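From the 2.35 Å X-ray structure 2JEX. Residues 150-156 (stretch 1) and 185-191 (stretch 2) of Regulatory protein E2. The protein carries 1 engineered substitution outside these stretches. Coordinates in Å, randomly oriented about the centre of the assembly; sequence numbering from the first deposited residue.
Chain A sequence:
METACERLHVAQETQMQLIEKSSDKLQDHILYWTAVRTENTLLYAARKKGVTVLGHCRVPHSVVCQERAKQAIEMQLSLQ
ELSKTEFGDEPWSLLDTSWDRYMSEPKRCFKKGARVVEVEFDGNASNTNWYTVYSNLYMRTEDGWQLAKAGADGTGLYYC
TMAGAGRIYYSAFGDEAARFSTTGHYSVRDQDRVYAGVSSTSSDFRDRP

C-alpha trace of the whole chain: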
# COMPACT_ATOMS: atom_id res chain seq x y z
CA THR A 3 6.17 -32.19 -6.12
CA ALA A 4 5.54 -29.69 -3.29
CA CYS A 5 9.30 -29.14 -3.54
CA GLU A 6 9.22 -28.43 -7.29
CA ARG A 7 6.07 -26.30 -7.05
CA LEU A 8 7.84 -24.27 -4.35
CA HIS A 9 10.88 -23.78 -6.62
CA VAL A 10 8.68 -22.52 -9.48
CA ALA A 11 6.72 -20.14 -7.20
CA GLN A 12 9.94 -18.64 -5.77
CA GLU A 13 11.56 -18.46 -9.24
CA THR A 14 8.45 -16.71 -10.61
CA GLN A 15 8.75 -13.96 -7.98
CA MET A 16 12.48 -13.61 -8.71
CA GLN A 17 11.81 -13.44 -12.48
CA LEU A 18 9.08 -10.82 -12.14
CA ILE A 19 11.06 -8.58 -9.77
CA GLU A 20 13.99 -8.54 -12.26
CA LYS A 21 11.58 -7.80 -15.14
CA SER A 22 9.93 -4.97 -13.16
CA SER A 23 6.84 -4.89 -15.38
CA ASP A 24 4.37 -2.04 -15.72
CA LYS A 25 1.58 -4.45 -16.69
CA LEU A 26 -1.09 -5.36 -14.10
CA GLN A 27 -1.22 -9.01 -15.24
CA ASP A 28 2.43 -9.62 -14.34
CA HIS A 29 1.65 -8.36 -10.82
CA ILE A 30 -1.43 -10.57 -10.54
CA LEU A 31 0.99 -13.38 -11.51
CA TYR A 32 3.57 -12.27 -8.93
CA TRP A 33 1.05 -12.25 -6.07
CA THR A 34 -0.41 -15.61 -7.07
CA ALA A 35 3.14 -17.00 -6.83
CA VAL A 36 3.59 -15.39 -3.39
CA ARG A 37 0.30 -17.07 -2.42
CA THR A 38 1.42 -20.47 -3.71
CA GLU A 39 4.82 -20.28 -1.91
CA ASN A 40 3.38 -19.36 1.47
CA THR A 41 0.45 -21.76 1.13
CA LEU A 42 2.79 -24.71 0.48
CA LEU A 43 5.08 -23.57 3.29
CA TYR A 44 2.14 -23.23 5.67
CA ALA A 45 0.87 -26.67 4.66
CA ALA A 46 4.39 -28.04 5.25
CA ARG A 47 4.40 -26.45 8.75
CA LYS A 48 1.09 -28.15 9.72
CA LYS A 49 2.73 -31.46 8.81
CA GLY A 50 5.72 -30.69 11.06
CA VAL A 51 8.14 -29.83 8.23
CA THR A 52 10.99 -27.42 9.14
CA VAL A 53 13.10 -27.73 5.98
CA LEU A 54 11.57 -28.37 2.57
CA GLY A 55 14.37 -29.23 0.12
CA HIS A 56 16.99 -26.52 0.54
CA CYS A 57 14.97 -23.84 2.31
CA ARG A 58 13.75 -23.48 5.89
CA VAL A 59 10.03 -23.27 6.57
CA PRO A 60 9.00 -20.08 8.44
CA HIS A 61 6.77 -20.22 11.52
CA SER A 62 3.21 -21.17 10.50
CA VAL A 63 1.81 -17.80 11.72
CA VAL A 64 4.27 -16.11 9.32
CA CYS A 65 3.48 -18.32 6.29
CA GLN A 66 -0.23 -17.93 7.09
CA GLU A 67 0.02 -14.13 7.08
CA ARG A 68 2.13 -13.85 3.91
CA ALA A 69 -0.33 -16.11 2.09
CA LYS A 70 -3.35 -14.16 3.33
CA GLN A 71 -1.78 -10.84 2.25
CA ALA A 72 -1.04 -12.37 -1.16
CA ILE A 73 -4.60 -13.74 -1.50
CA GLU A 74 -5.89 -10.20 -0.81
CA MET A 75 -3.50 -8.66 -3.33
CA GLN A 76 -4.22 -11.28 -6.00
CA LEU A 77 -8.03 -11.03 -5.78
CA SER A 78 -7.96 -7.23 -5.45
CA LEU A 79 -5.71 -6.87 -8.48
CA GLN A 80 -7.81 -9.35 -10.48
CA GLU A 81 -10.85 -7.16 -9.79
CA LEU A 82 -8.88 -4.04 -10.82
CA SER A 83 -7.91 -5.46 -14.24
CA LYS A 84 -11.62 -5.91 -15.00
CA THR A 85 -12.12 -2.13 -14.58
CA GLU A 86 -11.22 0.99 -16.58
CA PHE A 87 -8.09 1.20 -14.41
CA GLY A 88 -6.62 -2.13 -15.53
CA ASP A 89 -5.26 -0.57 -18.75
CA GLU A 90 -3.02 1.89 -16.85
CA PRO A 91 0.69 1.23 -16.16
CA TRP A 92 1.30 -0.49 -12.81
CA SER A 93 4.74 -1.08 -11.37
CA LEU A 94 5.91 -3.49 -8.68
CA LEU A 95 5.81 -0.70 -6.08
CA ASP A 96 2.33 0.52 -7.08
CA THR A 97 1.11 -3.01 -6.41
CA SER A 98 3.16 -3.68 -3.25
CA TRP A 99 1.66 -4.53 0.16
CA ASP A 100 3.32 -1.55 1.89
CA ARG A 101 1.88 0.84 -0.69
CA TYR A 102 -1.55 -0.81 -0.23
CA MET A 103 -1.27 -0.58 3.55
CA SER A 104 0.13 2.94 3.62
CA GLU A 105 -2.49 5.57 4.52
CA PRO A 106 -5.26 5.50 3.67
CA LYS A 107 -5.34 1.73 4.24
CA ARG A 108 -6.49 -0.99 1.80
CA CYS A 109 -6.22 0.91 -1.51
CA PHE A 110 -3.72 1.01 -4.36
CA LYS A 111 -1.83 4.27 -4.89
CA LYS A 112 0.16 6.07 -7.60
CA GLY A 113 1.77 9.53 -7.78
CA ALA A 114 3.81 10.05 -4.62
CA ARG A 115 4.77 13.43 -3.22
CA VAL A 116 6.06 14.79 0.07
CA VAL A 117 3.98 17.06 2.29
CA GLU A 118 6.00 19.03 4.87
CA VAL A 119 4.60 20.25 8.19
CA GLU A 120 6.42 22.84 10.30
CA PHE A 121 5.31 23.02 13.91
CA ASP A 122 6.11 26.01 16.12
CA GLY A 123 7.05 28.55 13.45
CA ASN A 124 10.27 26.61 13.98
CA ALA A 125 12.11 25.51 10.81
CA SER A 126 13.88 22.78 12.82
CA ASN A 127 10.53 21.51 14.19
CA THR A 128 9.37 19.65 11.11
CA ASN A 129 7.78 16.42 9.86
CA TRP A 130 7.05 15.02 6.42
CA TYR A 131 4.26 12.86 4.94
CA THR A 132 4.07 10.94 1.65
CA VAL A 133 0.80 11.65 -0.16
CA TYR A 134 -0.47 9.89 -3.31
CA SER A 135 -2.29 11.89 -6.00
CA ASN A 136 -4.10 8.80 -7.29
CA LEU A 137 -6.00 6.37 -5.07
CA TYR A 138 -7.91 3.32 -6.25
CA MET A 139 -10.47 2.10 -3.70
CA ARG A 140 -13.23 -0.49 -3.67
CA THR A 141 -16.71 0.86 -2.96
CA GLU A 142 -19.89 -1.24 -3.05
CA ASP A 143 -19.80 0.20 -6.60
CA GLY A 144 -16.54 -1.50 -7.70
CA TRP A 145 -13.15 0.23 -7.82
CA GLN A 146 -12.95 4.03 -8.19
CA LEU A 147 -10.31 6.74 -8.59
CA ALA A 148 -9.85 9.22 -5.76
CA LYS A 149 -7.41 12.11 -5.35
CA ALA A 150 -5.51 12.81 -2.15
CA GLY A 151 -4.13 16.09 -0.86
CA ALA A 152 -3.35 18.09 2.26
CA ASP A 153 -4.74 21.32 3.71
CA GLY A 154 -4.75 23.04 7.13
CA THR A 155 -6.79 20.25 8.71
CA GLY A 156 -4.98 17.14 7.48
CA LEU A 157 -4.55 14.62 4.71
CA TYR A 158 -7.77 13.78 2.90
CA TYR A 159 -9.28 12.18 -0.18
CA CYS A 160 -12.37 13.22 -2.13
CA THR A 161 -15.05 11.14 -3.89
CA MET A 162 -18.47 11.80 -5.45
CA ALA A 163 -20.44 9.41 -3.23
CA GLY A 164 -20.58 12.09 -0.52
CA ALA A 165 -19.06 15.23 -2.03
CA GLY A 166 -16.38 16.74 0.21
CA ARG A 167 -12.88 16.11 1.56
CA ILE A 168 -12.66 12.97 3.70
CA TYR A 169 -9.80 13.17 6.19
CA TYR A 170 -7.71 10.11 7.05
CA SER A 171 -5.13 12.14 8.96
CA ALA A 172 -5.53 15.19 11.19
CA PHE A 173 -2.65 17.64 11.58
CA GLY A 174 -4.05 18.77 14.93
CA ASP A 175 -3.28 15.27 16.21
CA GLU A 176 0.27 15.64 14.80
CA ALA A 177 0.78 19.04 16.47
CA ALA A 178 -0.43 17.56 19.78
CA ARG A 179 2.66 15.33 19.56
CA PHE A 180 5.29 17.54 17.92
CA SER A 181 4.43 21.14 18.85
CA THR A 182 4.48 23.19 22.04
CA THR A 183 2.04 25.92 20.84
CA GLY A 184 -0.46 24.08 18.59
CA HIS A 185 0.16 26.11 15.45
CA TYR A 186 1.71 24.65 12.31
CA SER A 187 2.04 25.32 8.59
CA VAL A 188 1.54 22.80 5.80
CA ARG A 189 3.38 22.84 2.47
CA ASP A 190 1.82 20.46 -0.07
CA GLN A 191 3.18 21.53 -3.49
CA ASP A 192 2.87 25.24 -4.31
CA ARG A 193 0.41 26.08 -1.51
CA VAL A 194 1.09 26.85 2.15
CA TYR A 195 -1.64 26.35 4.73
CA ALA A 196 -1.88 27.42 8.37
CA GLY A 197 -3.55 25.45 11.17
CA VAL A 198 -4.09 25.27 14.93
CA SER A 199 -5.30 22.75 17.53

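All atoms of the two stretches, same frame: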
# COMPACT_ATOMS: atom_id res chain seq x y z
N ALA A 150 -5.88 12.44 -3.51
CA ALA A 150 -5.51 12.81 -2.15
C ALA A 150 -4.72 14.11 -2.14
O ALA A 150 -4.00 14.42 -3.09
CB ALA A 150 -4.71 11.69 -1.48
N GLY A 151 -4.88 14.86 -1.05
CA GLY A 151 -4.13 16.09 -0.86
C GLY A 151 -4.07 16.42 0.61
O GLY A 151 -4.57 15.66 1.44
N ALA A 152 -3.45 17.56 0.92
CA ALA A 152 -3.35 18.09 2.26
C ALA A 152 -3.81 19.55 2.31
O ALA A 152 -3.63 20.31 1.35
CB ALA A 152 -1.93 17.99 2.76
N ASP A 153 -4.42 19.93 3.43
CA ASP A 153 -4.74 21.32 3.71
C ASP A 153 -4.39 21.63 5.17
O ASP A 153 -3.57 20.93 5.75
CB ASP A 153 -6.21 21.61 3.39
CG ASP A 153 -7.18 20.72 4.16
OD1 ASP A 153 -8.34 20.62 3.73
OD2 ASP A 153 -6.78 20.13 5.19
N GLY A 154 -5.01 22.65 5.74
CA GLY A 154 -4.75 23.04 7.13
C GLY A 154 -5.25 22.06 8.18
O GLY A 154 -4.79 22.07 9.31
N THR A 155 -6.18 21.20 7.79
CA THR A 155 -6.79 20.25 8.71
C THR A 155 -6.02 18.92 8.74
O THR A 155 -5.74 18.38 9.82
CB THR A 155 -8.29 20.05 8.36
OG1 THR A 155 -8.97 21.32 8.42
CG2 THR A 155 -8.97 19.09 9.32
N GLY A 156 -5.66 18.41 7.57
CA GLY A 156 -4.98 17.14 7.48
C GLY A 156 -4.86 16.61 6.07
O GLY A 156 -4.97 17.36 5.09
N HIS A 185 0.16 25.57 16.80
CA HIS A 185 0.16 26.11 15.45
C HIS A 185 1.13 25.33 14.57
O HIS A 185 2.06 24.70 15.05
CB HIS A 185 0.55 27.58 15.47
CG HIS A 185 -0.36 28.43 16.29
ND1 HIS A 185 -0.25 28.53 17.66
CD2 HIS A 185 -1.41 29.21 15.94
CE1 HIS A 185 -1.18 29.35 18.12
NE2 HIS A 185 -1.90 29.77 17.10
N TYR A 186 0.88 25.36 13.27
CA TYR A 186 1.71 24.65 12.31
C TYR A 186 1.40 25.21 10.93
O TYR A 186 0.40 25.92 10.75
CB TYR A 186 1.45 23.14 12.37
CG TYR A 186 -0.00 22.77 12.22
CD1 TYR A 186 -0.56 22.52 10.97
CD2 TYR A 186 -0.82 22.66 13.34
CE1 TYR A 186 -1.89 22.18 10.82
CE2 TYR A 186 -2.18 22.33 13.21
CZ TYR A 186 -2.70 22.09 11.95
OH TYR A 186 -4.03 21.75 11.81
N SER A 187 2.26 24.91 9.97
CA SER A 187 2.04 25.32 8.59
C SER A 187 2.33 24.12 7.70
O SER A 187 3.25 23.34 7.96
CB SER A 187 2.92 26.53 8.22
OG SER A 187 4.29 26.17 8.19
N VAL A 188 1.52 23.98 6.66
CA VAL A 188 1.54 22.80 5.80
C VAL A 188 1.91 23.22 4.38
O VAL A 188 1.25 24.09 3.79
CB VAL A 188 0.16 22.12 5.78
CG1 VAL A 188 0.18 20.86 4.93
CG2 VAL A 188 -0.32 21.81 7.19
N ARG A 189 2.98 22.64 3.85
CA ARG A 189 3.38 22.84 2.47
C ARG A 189 3.10 21.55 1.70
O ARG A 189 3.65 20.49 2.03
CB ARG A 189 4.85 23.26 2.38
CG ARG A 189 5.47 23.07 1.00
CD ARG A 189 6.66 23.99 0.76
NE ARG A 189 6.33 25.07 -0.19
CZ ARG A 189 6.41 26.37 0.08
NH1 ARG A 189 6.83 26.80 1.26
NH2 ARG A 189 6.08 27.25 -0.86
N ASP A 190 2.22 21.64 0.70
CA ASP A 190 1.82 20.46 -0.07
C ASP A 190 2.56 20.36 -1.40
O ASP A 190 3.15 19.29 -1.70
CB ASP A 190 0.29 20.42 -0.26
CG ASP A 190 -0.18 19.24 -1.11
OD1 ASP A 190 0.61 18.31 -1.38
OD2 ASP A 190 -1.37 19.24 -1.52
N GLN A 191 2.49 21.43 -2.20
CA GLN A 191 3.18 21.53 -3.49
C GLN A 191 3.61 22.98 -3.72
O GLN A 191 4.78 23.33 -3.55
CB GLN A 191 2.31 21.04 -4.67
CG GLN A 191 1.91 19.57 -4.62
CD GLN A 191 1.16 19.11 -5.86
OE1 GLN A 191 -0.07 19.08 -5.89
NE2 GLN A 191 1.91 18.73 -6.90

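A single hydrogen bond joins these two stretches, and it runs from a side chain to a backbone carbonyl: Tyr 186 OH donates to Gly 154 O at 2.6 Å, a short bond. Although the segments run nearly antiparallel, with end-to-end directions 165° apart, no backbone-to-backbone hydrogen bond links them. The closest CA pairs, Ala 152 CA to Asp 190 CA at 6.1 Å and Gly 154 CA to Val 188 CA at 6.4 Å, leave a separation spanned by side chains, chiefly from the second stretch.

Along the strand through Val 188, side chains alternate in the usual way. Tyr 186 and Val 188 point toward stretch 1, as does Asp 190 just beyond the strand, whereas Ser 187 and Arg 189 point away and make no contact. Tyr 186 has chi1 at 53° (p) and chi2 at 90°, and its ring carries the hydroxyl across to the turn. Gly 154 O lies at the ring edge, near the ring plane, where a phenol hydroxyl can donate well. Gly 154 has no side chain, and a CB there would point away from stretch 2.

The carbonyl is presented by a turn that Asp 153 braces. With chi1 at 57° (p), its CA-to-CB bond points away from stretch 2, and the carboxylate turns to its own loop: Asp 153 OD2 accepts from Thr 155 N at 2.9 Å and from Gly 156 N at 3.1 Å. The backbone adds Asp 153 N to Gly 156 O at 3.1 Å. One carboxylate oxygen thus gathers two amides, while OD1 is hydrogen-bonded elsewhere in the structure. Thr 155, exposed, barely touches the other stretch.

Next along the strand, Val 188 (t rotamer) makes the one apolar side-chain contact, its CG1 4.2 Å from Ala 152 CB. Both valine methyls also lie against Asp 153 O, Val 188 CG2 at 3.7 Å and CG1 at 3.8 Å. Ala 152 points toward the valine; its single methyl meets the branched side chain. Both residues are buried, and each has 46 Å² covered by the opposing stretch.

At the far end, Asp 190 extends its t side chain beside the strand of stretch 1. Asp 190 OD2 lies 3.6 Å from Ala 152 N and 4.2 Å from Gly 151 CA, contacts of packing; both carboxylate oxygens find their hydrogen bonds elsewhere. Altogether the stretches bury 245 Å², summed over both sides: a modest contact combining one polar anchor, a small apolar patch and a carboxylate packed against the strand.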